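Long-range contacts in DegV family protein (Eubacterium eligens, PDB 3FDJ), which is of unknown function but, as a member of the DegV family, probably binds a fatty acid or a similar lipid: residues A[3-11]-A[72-83]; A[208-217]-A[239-248]. All coordinates share one frame; numbering follows the deposited sequence.

Contact 1: A[3-11]-A[72-83]; sequences AMRLVADSA and FGDDDEIFVVTI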
loop_
_atom_site.group_PDB
_atom_site.type_symbol
_atom_site.label_atom_id
_atom_site.label_comp_id
_atom_site.label_asym_id
_atom_site.label_seq_id
_atom_site.Cartn_x
_atom_site.Cartn_y
_atom_site.Cartn_z
ATOM N N ALA A 3 6.586 6.504 -24.610
ATOM C CA ALA A 3 5.891 7.137 -23.435
ATOM C C ALA A 3 5.308 6.062 -22.507
ATOM O O ALA A 3 4.238 5.494 -22.795
ATOM C CB ALA A 3 4.792 8.043 -23.948
HETATM N N MSE A 4 5.980 5.766 -21.396
HETATM C CA MSE A 4 5.604 4.568 -20.625
HETATM C C MSE A 4 4.413 4.828 -19.714
HETATM O O MSE A 4 4.099 5.966 -19.390
HETATM C CB MSE A 4 6.777 4.053 -19.821
HETATM C CG MSE A 4 8.005 3.873 -20.668
HETATM SE SE MSE A 4 9.354 2.814 -19.742
HETATM C CE MSE A 4 10.868 3.507 -20.695
ATOM N N ARG A 5 3.726 3.769 -19.342
ATOM C CA ARG A 5 2.535 3.862 -18.531
ATOM C C ARG A 5 2.749 3.100 -17.233
ATOM O O ARG A 5 3.202 1.944 -17.249
ATOM C CB ARG A 5 1.358 3.241 -19.261
ATOM C CG ARG A 5 0.081 3.140 -18.450
ATOM C CD ARG A 5 -1.068 2.618 -19.307
ATOM N NE ARG A 5 -1.507 3.704 -20.124
ATOM C CZ ARG A 5 -2.593 4.447 -19.921
ATOM N NH1 ARG A 5 -3.479 4.179 -18.963
ATOM N NH2 ARG A 5 -2.811 5.445 -20.735
ATOM N N LEU A 6 2.387 3.735 -16.128
ATOM C CA LEU A 6 2.369 3.105 -14.818
ATOM C C LEU A 6 0.920 2.772 -14.390
ATOM O O LEU A 6 0.014 3.588 -14.536
ATOM C CB LEU A 6 3.069 4.013 -13.787
ATOM C CG LEU A 6 4.515 4.406 -14.101
ATOM C CD1 LEU A 6 5.121 5.262 -12.936
ATOM C CD2 LEU A 6 5.390 3.205 -14.429
ATOM N N VAL A 7 0.713 1.563 -13.879
ATOM C CA VAL A 7 -0.598 1.110 -13.424
ATOM C C VAL A 7 -0.424 0.507 -12.037
ATOM O O VAL A 7 0.607 -0.145 -11.761
ATOM C CB VAL A 7 -1.196 0.064 -14.402
ATOM C CG1 VAL A 7 -2.580 -0.410 -13.956
ATOM C CG2 VAL A 7 -1.311 0.644 -15.842
ATOM N N ALA A 8 -1.395 0.725 -11.153
ATOM C CA ALA A 8 -1.350 0.081 -9.840
ATOM C C ALA A 8 -2.736 -0.213 -9.360
ATOM O O ALA A 8 -3.679 0.478 -9.716
ATOM C CB ALA A 8 -0.625 0.975 -8.827
ATOM N N ASP A 9 -2.888 -1.242 -8.530
ATOM C CA ASP A 9 -4.144 -1.363 -7.839
ATOM C C ASP A 9 -4.325 -0.261 -6.782
ATOM O O ASP A 9 -3.365 0.383 -6.329
ATOM C CB ASP A 9 -4.356 -2.747 -7.277
ATOM C CG ASP A 9 -3.443 -3.048 -6.157
ATOM O OD1 ASP A 9 -3.572 -2.367 -5.094
ATOM O OD2 ASP A 9 -2.627 -3.995 -6.313
ATOM N N SER A 10 -5.580 -0.069 -6.393
ATOM C CA SER A 10 -5.976 1.041 -5.525
ATOM C C SER A 10 -5.433 0.939 -4.089
ATOM O O SER A 10 -5.547 1.894 -3.330
ATOM C CB SER A 10 -7.508 1.159 -5.510
ATOM O OG SER A 10 -8.109 0.062 -4.832
ATOM N N ALA A 11 -4.815 -0.188 -3.733
ATOM C CA ALA A 11 -4.082 -0.279 -2.458
ATOM C C ALA A 11 -2.896 0.690 -2.401
ATOM O O ALA A 11 -2.338 0.884 -1.322
ATOM C CB ALA A 11 -3.620 -1.685 -2.183
ATOM N N PHE A 72 -4.744 -0.590 -18.881
ATOM C CA PHE A 72 -3.552 -0.714 -19.714
ATOM C C PHE A 72 -3.693 0.174 -20.940
ATOM O O PHE A 72 -2.705 0.617 -21.502
ATOM C CB PHE A 72 -3.325 -2.162 -20.178
ATOM C CG PHE A 72 -3.051 -3.170 -19.072
ATOM C CD1 PHE A 72 -2.674 -2.798 -17.792
ATOM C CD2 PHE A 72 -3.122 -4.526 -19.359
ATOM C CE1 PHE A 72 -2.427 -3.744 -16.804
ATOM C CE2 PHE A 72 -2.853 -5.475 -18.384
ATOM C CZ PHE A 72 -2.516 -5.076 -17.091
ATOM N N GLY A 73 -4.931 0.387 -21.377
ATOM C CA GLY A 73 -5.207 1.206 -22.533
ATOM C C GLY A 73 -4.653 0.552 -23.777
ATOM O O GLY A 73 -4.995 -0.602 -24.105
ATOM N N ASP A 74 -3.794 1.270 -24.483
ATOM C CA ASP A 74 -3.148 0.688 -25.654
ATOM C C ASP A 74 -1.653 1.021 -25.703
ATOM O O ASP A 74 -1.024 1.064 -26.762
ATOM C CB ASP A 74 -3.895 1.074 -26.934
ATOM C CG ASP A 74 -3.563 2.444 -27.415
ATOM O OD1 ASP A 74 -3.395 3.346 -26.561
ATOM O OD2 ASP A 74 -3.453 2.608 -28.660
ATOM N N ASP A 75 -1.059 1.206 -24.534
ATOM C CA ASP A 75 0.355 1.545 -24.497
ATOM C C ASP A 75 1.228 0.310 -24.653
ATOM O O ASP A 75 0.838 -0.812 -24.330
ATOM C CB ASP A 75 0.664 2.336 -23.224
ATOM C CG ASP A 75 0.174 3.774 -23.328
ATOM O OD1 ASP A 75 0.220 4.342 -24.449
ATOM O OD2 ASP A 75 -0.300 4.345 -22.333
ATOM N N ASP A 76 2.423 0.524 -25.177
ATOM C CA ASP A 76 3.312 -0.563 -25.446
ATOM C C ASP A 76 4.383 -0.840 -24.400
ATOM O O ASP A 76 5.103 -1.823 -24.532
ATOM C CB ASP A 76 3.956 -0.369 -26.802
ATOM C CG ASP A 76 2.994 -0.676 -27.932
ATOM O OD1 ASP A 76 2.171 -1.628 -27.793
ATOM O OD2 ASP A 76 3.058 0.035 -28.939
ATOM N N GLU A 77 4.524 0.027 -23.412
ATOM C CA GLU A 77 5.441 -0.212 -22.297
ATOM C C GLU A 77 4.709 0.113 -20.996
ATOM O O GLU A 77 4.357 1.263 -20.737
ATOM C CB GLU A 77 6.704 0.676 -22.400
ATOM C CG GLU A 77 7.568 0.341 -23.567
ATOM C CD GLU A 77 8.782 1.254 -23.754
ATOM O OE1 GLU A 77 8.656 2.500 -23.733
ATOM O OE2 GLU A 77 9.864 0.689 -23.994
ATOM N N ILE A 78 4.465 -0.911 -20.190
ATOM C CA ILE A 78 3.655 -0.788 -18.994
ATOM C C ILE A 78 4.322 -1.468 -17.814
ATOM O O ILE A 78 4.809 -2.607 -17.927
ATOM C CB ILE A 78 2.251 -1.419 -19.191
ATOM C CG1 ILE A 78 1.543 -0.849 -20.434
ATOM C CG2 ILE A 78 1.356 -1.261 -17.909
ATOM C CD1 ILE A 78 0.178 -1.492 -20.719
ATOM N N PHE A 79 4.339 -0.759 -16.683
ATOM C CA PHE A 79 4.691 -1.343 -15.404
ATOM C C PHE A 79 3.428 -1.354 -14.565
ATOM O O PHE A 79 2.709 -0.347 -14.480
ATOM C CB PHE A 79 5.819 -0.571 -14.689
ATOM C CG PHE A 79 7.158 -0.744 -15.321
ATOM C CD1 PHE A 79 7.902 -1.908 -15.118
ATOM C CD2 PHE A 79 7.683 0.236 -16.139
ATOM C CE1 PHE A 79 9.139 -2.058 -15.718
ATOM C CE2 PHE A 79 8.926 0.072 -16.772
ATOM C CZ PHE A 79 9.639 -1.079 -16.569
ATOM N N VAL A 80 3.156 -2.503 -13.952
ATOM C CA VAL A 80 1.991 -2.685 -13.093
ATOM C C VAL A 80 2.468 -3.014 -11.702
ATOM O O VAL A 80 3.216 -3.987 -11.532
ATOM C CB VAL A 80 1.098 -3.832 -13.599
ATOM C CG1 VAL A 80 -0.208 -3.871 -12.790
ATOM C CG2 VAL A 80 0.790 -3.688 -15.109
ATOM N N VAL A 81 2.058 -2.238 -10.694
ATOM C CA VAL A 81 2.446 -2.534 -9.305
ATOM C C VAL A 81 1.236 -3.075 -8.557
ATOM O O VAL A 81 0.152 -2.496 -8.624
ATOM C CB VAL A 81 3.021 -1.290 -8.610
ATOM C CG1 VAL A 81 3.466 -1.617 -7.155
ATOM C CG2 VAL A 81 4.207 -0.726 -9.428
ATOM N N THR A 82 1.400 -4.214 -7.896
ATOM C CA THR A 82 0.295 -4.820 -7.172
ATOM C C THR A 82 0.600 -4.975 -5.686
ATOM O O THR A 82 1.741 -5.029 -5.269
ATOM C CB THR A 82 -0.131 -6.221 -7.713
ATOM O OG1 THR A 82 0.818 -7.221 -7.332
ATOM C CG2 THR A 82 -0.305 -6.229 -9.272
ATOM N N ILE A 83 -0.463 -5.025 -4.901
ATOM C CA ILE A 83 -0.406 -5.421 -3.500
ATOM C C ILE A 83 0.145 -6.857 -3.425
ATOM O O ILE A 83 0.010 -7.652 -4.368
ATOM C CB ILE A 83 -1.813 -5.274 -2.869
ATOM C CG1 ILE A 83 -1.860 -5.712 -1.381
ATOM C CG2 ILE A 83 -2.812 -6.035 -3.684
ATOM C CD1 ILE A 83 -3.097 -5.173 -0.663
HETATM O O HOH W 1 3.971 2.956 -23.646
HETATM O O HOH W 2 2.008 6.545 -22.021
HETATM O O HOH W 3 6.417 3.709 -24.341
HETATM O O HOH W 4 -0.750 6.809 -22.739
#
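Arg5 and Asp75 meet where strand 5-9 pairs in parallel with strand 77-82 inside a mixed sheet, with Asp75 in the loop leading into the latter. Backbone hydrogen bonds such as Arg5 N to Glu77 O and Phe79 N to Arg5 O set the register. The guanidinium meets Asp75 edge-on: Arg5 NE donates to Asp75 OD2 at 2.6 Å with a nearly straight N-H...O angle of 170°. Carboxylate and guanidinium planes are 36° apart; NH2 adds a weak bond to the same oxygen, and a water joins the two. On the face shared by Leu6 and Phe79, Leu6 CD2 packs on Phe79 CB at 3.8 Å. Selenomethionine Met4 lies side by side with Phe79, its SE at the ring edge, 4.1 Å from Phe79 CE2, in a Met-aromatic contact. On the other face Val7 CG2 touches Ile78 CG2 at 3.9 Å and reaches the edge of the Phe72 ring.

Further along, chi1 of 69° places the Asp9 carboxylate between its own N and carbonyl carbon. Asp9 OD2 takes Ile83 N at 2.8 Å through its syn lone pair; Asp9 OD1 takes Ala11 N at 2.9 Å through the anti one, forming an Asx turn. Strand 21-30 hydrogen-bonds to the other side of strand 5-9, and strand 109-114 continues the sheet beyond 77-82. Helix 120-134 packs on Leu6 and Val81, while helix 90-102 touches Ile78 through Tyr101.

Contact 2: A[208-217]-A[239-248]; sequences LLVKLQALLD and KIADMIKQAY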
loop_
_atom_site.group_PDB
_atom_site.type_symbol
_atom_site.label_atom_id
_atom_site.label_comp_id
_atom_site.label_asym_id
_atom_site.label_seq_id
_atom_site.Cartn_x
_atom_site.Cartn_y
_atom_site.Cartn_z
ATOM N N LEU A 208 4.763 4.644 20.566
ATOM C CA LEU A 208 4.912 4.298 19.146
ATOM C C LEU A 208 6.088 5.043 18.501
ATOM O O LEU A 208 6.902 4.430 17.787
ATOM C CB LEU A 208 3.603 4.543 18.378
ATOM C CG LEU A 208 3.692 4.373 16.854
ATOM C CD1 LEU A 208 4.019 2.913 16.517
ATOM C CD2 LEU A 208 2.399 4.849 16.211
ATOM N N LEU A 209 6.208 6.348 18.752
ATOM C CA LEU A 209 7.302 7.109 18.142
ATOM C C LEU A 209 8.664 6.523 18.522
ATOM O O LEU A 209 9.560 6.406 17.680
ATOM C CB LEU A 209 7.251 8.598 18.513
ATOM C CG LEU A 209 6.036 9.416 18.063
ATOM C CD1 LEU A 209 6.280 10.922 18.251
ATOM C CD2 LEU A 209 5.699 9.115 16.651
ATOM N N VAL A 210 8.816 6.137 19.783
ATOM C CA VAL A 210 10.080 5.574 20.262
ATOM C C VAL A 210 10.357 4.199 19.635
ATOM O O VAL A 210 11.492 3.883 19.215
ATOM C CB VAL A 210 10.080 5.482 21.804
ATOM C CG1 VAL A 210 11.284 4.719 22.295
ATOM C CG2 VAL A 210 10.026 6.904 22.427
ATOM N N LYS A 211 9.333 3.371 19.577
ATOM C CA LYS A 211 9.486 2.058 18.939
ATOM C C LYS A 211 9.829 2.175 17.451
ATOM O O LYS A 211 10.663 1.443 16.956
ATOM C CB LYS A 211 8.243 1.204 19.139
ATOM C CG LYS A 211 8.097 0.677 20.538
ATOM C CD LYS A 211 6.890 -0.254 20.629
ATOM C CE LYS A 211 6.623 -0.768 22.053
ATOM N NZ LYS A 211 7.817 -1.310 22.758
ATOM N N LEU A 212 9.180 3.091 16.748
ATOM C CA LEU A 212 9.438 3.294 15.335
ATOM C C LEU A 212 10.855 3.777 15.095
ATOM O O LEU A 212 11.512 3.335 14.142
ATOM C CB LEU A 212 8.438 4.293 14.720
ATOM C CG LEU A 212 7.012 3.798 14.480
ATOM C CD1 LEU A 212 6.115 4.943 13.974
ATOM C CD2 LEU A 212 6.991 2.625 13.477
ATOM N N GLN A 213 11.346 4.664 15.964
ATOM C CA GLN A 213 12.714 5.140 15.818
ATOM C C GLN A 213 13.693 3.984 15.960
ATOM O O GLN A 213 14.649 3.886 15.189
ATOM C CB GLN A 213 13.044 6.277 16.807
ATOM C CG GLN A 213 14.430 6.818 16.616
ATOM C CD GLN A 213 14.697 8.086 17.410
ATOM O OE1 GLN A 213 13.775 8.727 17.924
ATOM N NE2 GLN A 213 15.967 8.482 17.460
ATOM N N ALA A 214 13.450 3.091 16.923
ATOM C CA ALA A 214 14.316 1.926 17.109
ATOM C C ALA A 214 14.248 0.977 15.880
ATOM O O ALA A 214 15.275 0.477 15.403
ATOM C CB ALA A 214 13.966 1.180 18.409
ATOM N N LEU A 215 13.046 0.765 15.359
ATOM C CA LEU A 215 12.842 -0.095 14.179
ATOM C C LEU A 215 13.524 0.483 12.930
ATOM O O LEU A 215 14.201 -0.252 12.176
ATOM C CB LEU A 215 11.357 -0.311 13.919
ATOM C CG LEU A 215 10.611 -1.167 14.940
ATOM C CD1 LEU A 215 9.103 -1.033 14.775
ATOM C CD2 LEU A 215 11.049 -2.629 14.863
ATOM N N LEU A 216 13.365 1.796 12.727
ATOM C CA LEU A 216 13.983 2.467 11.600
ATOM C C LEU A 216 15.515 2.387 11.682
ATOM O O LEU A 216 16.159 2.095 10.681
ATOM C CB LEU A 216 13.510 3.909 11.506
ATOM C CG LEU A 216 12.054 4.034 11.027
ATOM C CD1 LEU A 216 11.510 5.454 11.271
ATOM C CD2 LEU A 216 11.911 3.644 9.566
ATOM N N ASP A 217 16.076 2.641 12.869
ATOM C CA ASP A 217 17.513 2.511 13.107
ATOM C C ASP A 217 18.014 1.111 12.709
ATOM O O ASP A 217 18.992 0.960 11.956
ATOM C CB ASP A 217 17.867 2.744 14.589
ATOM C CG ASP A 217 17.777 4.218 15.017
ATOM O OD1 ASP A 217 17.613 5.120 14.159
ATOM O OD2 ASP A 217 17.872 4.484 16.244
ATOM N N LYS A 239 2.915 13.678 13.635
ATOM C CA LYS A 239 3.890 13.467 14.733
ATOM C C LYS A 239 5.053 12.569 14.312
ATOM O O LYS A 239 6.199 12.833 14.653
ATOM C CB LYS A 239 3.246 12.806 15.950
ATOM C CG LYS A 239 2.327 13.645 16.752
ATOM C CD LYS A 239 1.817 12.827 17.963
ATOM C CE LYS A 239 0.728 13.554 18.669
ATOM N NZ LYS A 239 0.212 12.768 19.816
ATOM N N ILE A 240 4.731 11.504 13.596
ATOM C CA ILE A 240 5.736 10.570 13.083
ATOM C C ILE A 240 6.662 11.309 12.114
ATOM O O ILE A 240 7.888 11.215 12.210
ATOM C CB ILE A 240 5.084 9.363 12.408
ATOM C CG1 ILE A 240 4.343 8.497 13.445
ATOM C CG2 ILE A 240 6.163 8.515 11.672
ATOM C CD1 ILE A 240 3.363 7.450 12.838
ATOM N N ALA A 241 6.075 12.058 11.183
ATOM C CA ALA A 241 6.864 12.793 10.210
ATOM C C ALA A 241 7.815 13.766 10.921
ATOM O O ALA A 241 8.989 13.870 10.555
ATOM C CB ALA A 241 5.944 13.556 9.221
ATOM N N ASP A 242 7.321 14.465 11.936
ATOM C CA ASP A 242 8.165 15.410 12.696
ATOM C C ASP A 242 9.327 14.696 13.400
ATOM O O ASP A 242 10.462 15.192 13.412
ATOM C CB ASP A 242 7.336 16.150 13.760
ATOM C CG ASP A 242 6.519 17.306 13.181
ATOM O OD1 ASP A 242 6.780 17.745 12.034
ATOM O OD2 ASP A 242 5.595 17.780 13.880
HETATM N N MSE A 243 9.018 13.548 14.014
HETATM C CA MSE A 243 10.021 12.765 14.702
HETATM C C MSE A 243 11.135 12.354 13.737
HETATM O O MSE A 243 12.325 12.466 14.067
HETATM C CB MSE A 243 9.386 11.523 15.331
HETATM C CG MSE A 243 10.361 10.611 16.037
HETATM SE SE MSE A 243 11.260 9.280 14.905
HETATM C CE MSE A 243 9.835 7.977 14.592
ATOM N N ILE A 244 10.750 11.869 12.558
ATOM C CA ILE A 244 11.711 11.361 11.597
ATOM C C ILE A 244 12.574 12.488 11.016
ATOM O O ILE A 244 13.783 12.339 10.890
ATOM C CB ILE A 244 11.013 10.534 10.511
ATOM C CG1 ILE A 244 10.497 9.223 11.142
ATOM C CG2 ILE A 244 11.963 10.221 9.377
ATOM C CD1 ILE A 244 9.544 8.441 10.273
ATOM N N LYS A 245 11.970 13.635 10.740
ATOM C CA LYS A 245 12.727 14.801 10.273
ATOM C C LYS A 245 13.779 15.207 11.275
ATOM O O LYS A 245 14.921 15.476 10.905
ATOM C CB LYS A 245 11.808 15.995 10.000
ATOM C CG LYS A 245 10.997 15.832 8.746
ATOM C CD LYS A 245 10.279 17.114 8.368
ATOM C CE LYS A 245 8.812 17.052 8.689
ATOM N NZ LYS A 245 8.121 18.267 8.126
ATOM N N GLN A 246 13.391 15.235 12.542
ATOM C CA GLN A 246 14.290 15.646 13.604
ATOM C C GLN A 246 15.429 14.654 13.828
ATOM O O GLN A 246 16.569 15.064 14.015
ATOM C CB GLN A 246 13.505 15.875 14.910
ATOM C CG GLN A 246 14.343 16.280 16.121
ATOM C CD GLN A 246 14.913 17.710 16.045
ATOM O OE1 GLN A 246 14.682 18.452 15.080
ATOM N NE2 GLN A 246 15.681 18.085 17.065
ATOM N N ALA A 247 15.111 13.365 13.828
ATOM C CA ALA A 247 16.081 12.315 14.172
ATOM C C ALA A 247 17.013 11.980 13.017
ATOM O O ALA A 247 18.179 11.650 13.230
ATOM C CB ALA A 247 15.351 11.058 14.642
ATOM N N TYR A 248 16.514 12.061 11.788
ATOM C CA TYR A 248 17.294 11.614 10.626
ATOM C C TYR A 248 17.598 12.692 9.586
ATOM O O TYR A 248 18.353 12.439 8.661
ATOM C CB TYR A 248 16.575 10.457 9.944
ATOM C CG TYR A 248 16.306 9.274 10.851
ATOM C CD1 TYR A 248 17.280 8.307 11.081
ATOM C CD2 TYR A 248 15.086 9.119 11.471
ATOM C CE1 TYR A 248 17.034 7.224 11.930
ATOM C CE2 TYR A 248 14.826 8.038 12.306
ATOM C CZ TYR A 248 15.799 7.098 12.529
ATOM O OH TYR A 248 15.529 6.029 13.353
#
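Leu209 and Ile240 begin the seam between two helices that lie side by side on one face of the mixed sheet, an example of the helix layer of an alpha/beta domain. Helix 234-248 is itself the crossover of a beta-alpha-beta unit, linking the parallel neighbours 226-230 and 253-257. The two segments approach to 10.4 Å between axes and cross at -45°.

Packing is tight on the side facing the sheet. Leu212 meets Ile240 at about a right angle, with Leu212 CD1 3.9 Å from Ile240 CD1. One turn on, Leu216 crosses Ile244 in the same way, Leu216 CD1 to Ile244 CD1 at 3.7 Å. Beneath this row, Leu212 and Leu216 rest on Phe156 of strand 153-159, while Ile240 and Ile244 rest on Ile228 and Leu226. From the more open flank Leu209 closes over Ile240, its CD2 pressing on Ile240 CG1 at 3.5 Å.

Met243, a selenomethionine, fills the middle of the seam: its chain bends at chi2 (-86°) and again at chi3, which lays CE against the backbone of the other helix, 3.5 Å from Leu209 O. The outer side is looser and more polar. There Lys239 leads away from the seam to a salt bridge with Asp205, and Tyr248 OH donates to Asp217 OD1, with ring and carboxylate planes 73° apart; their modelled separation of 2.4 Å is doubtful as an exact length. A phenylalanine in place of Tyr248 would probably leave the Asp217 carboxylate without its hydroxyl partner across the helix pair. Next to it, extended Gln213 brings NE2 to 3.9 Å from Ala247 CB.

How the contacts relate
Contact 1 and contact 2 illustrate two ways of building an alpha/beta protein: the first pairs strands within one sheet, the second packs helices over another. They follow one another along the chain and lie on opposite sides of its centre, with their own centres 33 Å apart and their nearest atoms about 17 Å apart, so neither touches the other. At contact 1 the Ile83 side chain is about 4 Å from a bound hexaethylene glycol, most likely carried over from the crystallisation liquor, though its position may hint at a pocket. The sodium ion, held by Lys160, Ala179 and Ile184, is about 12 Å from the Leu208 side chain of contact 2.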